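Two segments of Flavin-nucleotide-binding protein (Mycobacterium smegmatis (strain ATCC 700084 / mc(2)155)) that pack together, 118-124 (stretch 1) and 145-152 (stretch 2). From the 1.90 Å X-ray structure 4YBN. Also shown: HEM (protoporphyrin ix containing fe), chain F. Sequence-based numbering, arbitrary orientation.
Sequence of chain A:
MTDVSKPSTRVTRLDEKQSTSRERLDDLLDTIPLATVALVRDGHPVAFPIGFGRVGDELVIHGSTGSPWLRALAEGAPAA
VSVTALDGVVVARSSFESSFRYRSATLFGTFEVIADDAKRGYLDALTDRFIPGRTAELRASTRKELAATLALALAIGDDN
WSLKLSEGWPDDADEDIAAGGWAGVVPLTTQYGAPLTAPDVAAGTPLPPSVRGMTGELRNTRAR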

# COMPACT_ATOMS: atom_id res chain seq x y z
N ALA A 118 -9.64 15.13 24.26
CA ALA A 118 -8.36 14.67 23.81
C ALA A 118 -8.13 14.86 22.30
O ALA A 118 -7.03 14.71 21.83
N LYS A 119 -9.16 15.24 21.55
CA LYS A 119 -9.04 15.20 20.08
C LYS A 119 -7.99 16.19 19.58
O LYS A 119 -7.13 15.87 18.74
N ARG A 120 -8.00 17.38 20.16
CA ARG A 120 -7.10 18.43 19.76
C ARG A 120 -5.64 17.98 19.87
O ARG A 120 -4.82 18.17 18.93
N GLY A 121 -5.33 17.32 20.95
CA GLY A 121 -3.95 16.90 21.20
C GLY A 121 -3.55 15.77 20.23
O GLY A 121 -2.41 15.74 19.72
N TYR A 122 -4.45 14.80 20.02
CA TYR A 122 -4.14 13.69 19.09
C TYR A 122 -4.06 14.17 17.66
O TYR A 122 -3.14 13.75 16.94
N LEU A 123 -4.92 15.13 17.26
CA LEU A 123 -4.86 15.62 15.90
C LEU A 123 -3.59 16.43 15.61
O LEU A 123 -2.98 16.26 14.57
N ASP A 124 -3.13 17.19 16.58
CA ASP A 124 -1.89 17.90 16.48
C ASP A 124 -0.78 16.88 16.31
O ASP A 124 0.12 17.05 15.45
N GLU A 145 -14.30 22.68 13.45
CA GLU A 145 -13.43 21.71 12.79
C GLU A 145 -13.30 20.44 13.63
O GLU A 145 -13.39 19.32 13.11
N LEU A 146 -13.08 20.59 14.94
CA LEU A 146 -12.94 19.41 15.77
C LEU A 146 -14.24 18.63 15.83
O LEU A 146 -14.21 17.41 15.76
N ALA A 147 -15.38 19.31 15.85
CA ALA A 147 -16.68 18.61 15.94
C ALA A 147 -17.01 17.88 14.68
O ALA A 147 -17.72 16.89 14.71
N ALA A 148 -16.46 18.33 13.56
CA ALA A 148 -16.63 17.61 12.29
C ALA A 148 -15.64 16.42 12.10
O ALA A 148 -15.72 15.72 11.13
N THR A 149 -14.81 16.14 13.07
CA THR A 149 -13.74 15.14 12.99
C THR A 149 -13.87 14.01 14.02
O THR A 149 -14.11 14.19 15.21
N LEU A 150 -13.67 12.82 13.53
CA LEU A 150 -13.64 11.61 14.28
C LEU A 150 -12.21 11.21 14.28
O LEU A 150 -11.58 11.10 13.23
N ALA A 151 -11.64 11.08 15.44
CA ALA A 151 -10.32 10.53 15.60
C ALA A 151 -10.40 9.23 16.32
O ALA A 151 -11.12 9.15 17.30
N LEU A 152 -9.64 8.23 15.89
CA LEU A 152 -9.68 6.89 16.43
C LEU A 152 -8.33 6.31 16.64
O LEU A 152 -7.42 6.58 15.84

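The most unusual feature of this contact is a buried lysine whose NZ makes its two hydrogen bonds to the other stretch with backbone carbonyls, not with an acid. Lys-119 points toward stretch 2 and reaches it nearly fully extended, with chi1 in the m well and chi2, chi3 and chi4 all t. Its NZ donates one hydrogen bond to Leu-146 O at 2.7 Å and a second to Thr-149 O, also at 2.7 Å. These two carbonyls lie where the helix ending stretch 2's first part gives way, through Ala-148, to the strand beginning at Thr-149, so the lysine ties the two elements together across the turn. Leu-146 O also accepts the backbone N of Thr-149 at 3.0 Å and therefore serves two donors. A lysine suits this place because its long, flexible chain can carry a group with several protons to two carbonyls at once.

Alongside these hydrogen bonds is a small hydrophobic cluster. Leu-123, one helical turn further on, also points toward stretch 2, in the common m,t rotamer. Both its methyls lie near Thr-149 CG2, CD1 at 3.8 Å and CD2 at 4.1 Å; Leu-123 CD1 is also 3.7 Å from Leu-146 CD2, and Leu-123 CD2 is 4.2 Å from Ala-151 CB. The branched end broadens the contact, with CD2 adding Ala-151. Leu-146, likewise m,t and pointing toward stretch 1, has the largest area covered here. Its CD2 meets Leu-123, and its CD1 comes within 3.3 Å of Arg-120 NH2, covering one face of the guanidinium. The CA-to-CB bond of Arg-120 points sideways to stretch 2, with chi1 and chi2 t and chi3 m, and its NH1 is hydrogen-bonded elsewhere in the structure. Tyr-122 points toward stretch 2 too but makes no contact, and its OH is hydrogen-bonded elsewhere in the structure.

The strand alternates as strands do: Thr-149 and Ala-151 point toward the helix, whereas Leu-150 points away. Ala-151 CA lies 6.6 Å from Lys-119 CA, and its small CB packs against Leu-123 CD2. Thr-149, with chi1 in the m well, is well suited to a mixed setting. Its methyl joins the cluster, while its OG1 donates to Glu-145 O at 2.9 Å, satisfying a buried hydroxyl and bracing the turn.

The heme borders the same patch. Thr-149 OG1 is 3.1 Å from HEM CAC, Leu-123 CD1 is 3.6 Å from HEM CBC, and Ala-148 O is 3.3 Å from HEM CMD. Gly-121 and Asp-124 make no contact with stretch 2.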

# COMPACT_ATOMS: atom_id res chain seq x y z
CB ALA A 118 -8.25 13.18 24.19
CB LYS A 119 -10.33 15.60 19.41
CG LYS A 119 -11.47 14.68 19.41
CD LYS A 119 -12.47 15.41 18.49
CE LYS A 119 -13.60 14.53 18.14
NZ LYS A 119 -14.65 15.39 17.54
CB ARG A 120 -7.35 19.69 20.57
CG ARG A 120 -6.43 20.83 20.18
CD ARG A 120 -6.61 22.11 21.00
NE ARG A 120 -7.98 22.62 21.02
CZ ARG A 120 -8.54 23.36 20.06
NH1 ARG A 120 -7.87 23.72 19.00
NH2 ARG A 120 -9.81 23.77 20.18
CB TYR A 122 -5.16 12.59 19.20
CG TYR A 122 -4.89 11.58 20.27
CD1 TYR A 122 -4.06 10.50 20.04
CD2 TYR A 122 -5.43 11.71 21.56
CE1 TYR A 122 -3.85 9.53 20.99
CE2 TYR A 122 -5.15 10.76 22.53
CZ TYR A 122 -4.37 9.67 22.21
OH TYR A 122 -4.10 8.71 23.15
CB LEU A 123 -6.10 16.42 15.51
CG LEU A 123 -7.34 15.56 15.46
CD1 LEU A 123 -8.58 16.40 15.27
CD2 LEU A 123 -7.31 14.52 14.33
CB ASP A 124 -1.61 18.75 17.72
CG ASP A 124 -2.47 20.06 17.78
OD1 ASP A 124 -3.31 20.34 16.90
OD2 ASP A 124 -2.29 20.80 18.77
CB GLU A 145 -12.04 22.29 12.48
CG GLU A 145 -12.07 23.32 11.34
CD GLU A 145 -10.82 24.18 11.24
OE1 GLU A 145 -10.02 24.24 12.20
OE2 GLU A 145 -10.61 24.76 10.15
CB LEU A 146 -12.45 19.79 17.15
CG LEU A 146 -11.07 20.42 17.16
CD1 LEU A 146 -10.79 21.15 18.47
CD2 LEU A 146 -10.03 19.35 16.94
CB ALA A 147 -17.82 19.56 16.29
CB ALA A 148 -16.51 18.56 11.12
CB THR A 149 -12.34 15.83 13.10
OG1 THR A 149 -12.24 16.81 12.08
CG2 THR A 149 -11.13 14.90 12.89
CB LEU A 150 -14.50 10.63 13.50
CG LEU A 150 -14.97 9.35 14.13
CD1 LEU A 150 -15.57 9.58 15.50
CD2 LEU A 150 -16.00 8.71 13.20
CB ALA A 151 -9.46 11.52 16.41
CB LEU A 152 -10.41 5.95 15.44
CG LEU A 152 -11.80 6.42 15.00
CD1 LEU A 152 -12.22 5.68 13.75
CD2 LEU A 152 -12.78 6.13 16.09
CHA HEM F . -10.44 13.94 5.52
CHB HEM F . -5.64 14.00 5.49
CHC HEM F . -5.58 16.99 9.31
CHD HEM F . -10.39 16.73 9.46
C1A HEM F . -9.14 13.73 5.18
C2A HEM F . -8.74 12.93 4.07
C3A HEM F . -7.38 12.93 4.08
C4A HEM F . -6.95 13.73 5.18
CMA HEM F . -6.52 12.22 3.07
CAA HEM F . -9.63 12.19 3.08
CBA HEM F . -10.36 13.09 2.07
CGA HEM F . -11.21 12.21 1.17
O1A HEM F . -10.89 12.06 -0.03
O2A HEM F . -12.23 11.63 1.62
C1B HEM F . -5.20 14.86 6.52
C2B HEM F . -3.82 15.17 6.73
C3B HEM F . -3.77 16.00 7.81
C4B HEM F . -5.18 16.21 8.25
CMB HEM F . -2.63 14.67 5.94
CAB HEM F . -2.49 16.59 8.29
CBB HEM F . -2.44 17.66 9.07
C1C HEM F . -6.91 17.18 9.75
C2C HEM F . -7.30 17.78 10.98
C3C HEM F . -8.69 17.71 11.04
C4C HEM F . -9.13 17.06 9.80
CMC HEM F . -6.38 18.39 12.01
CAC HEM F . -9.57 18.29 12.07
CBC HEM F . -9.21 19.18 13.03
C1D HEM F . -10.76 15.96 8.37
C2D HEM F . -12.18 15.69 8.06
C3D HEM F . -12.17 14.93 6.97
C4D HEM F . -10.77 14.71 6.63
CMD HEM F . -13.42 16.17 8.78
CAD HEM F . -13.33 14.39 6.19
CBD HEM F . -13.55 15.26 4.94
CGD HEM F . -14.92 15.03 4.31
O1D HEM F . -15.81 15.91 4.35
O2D HEM F . -15.15 13.94 3.76
NA HEM F . -8.04 14.20 5.84
NB HEM F . -5.97 15.51 7.41
NC HEM F . -8.03 16.69 9.10
ND HEM F . -9.96 15.35 7.49
FE HEM F . -8.08 15.38 7.47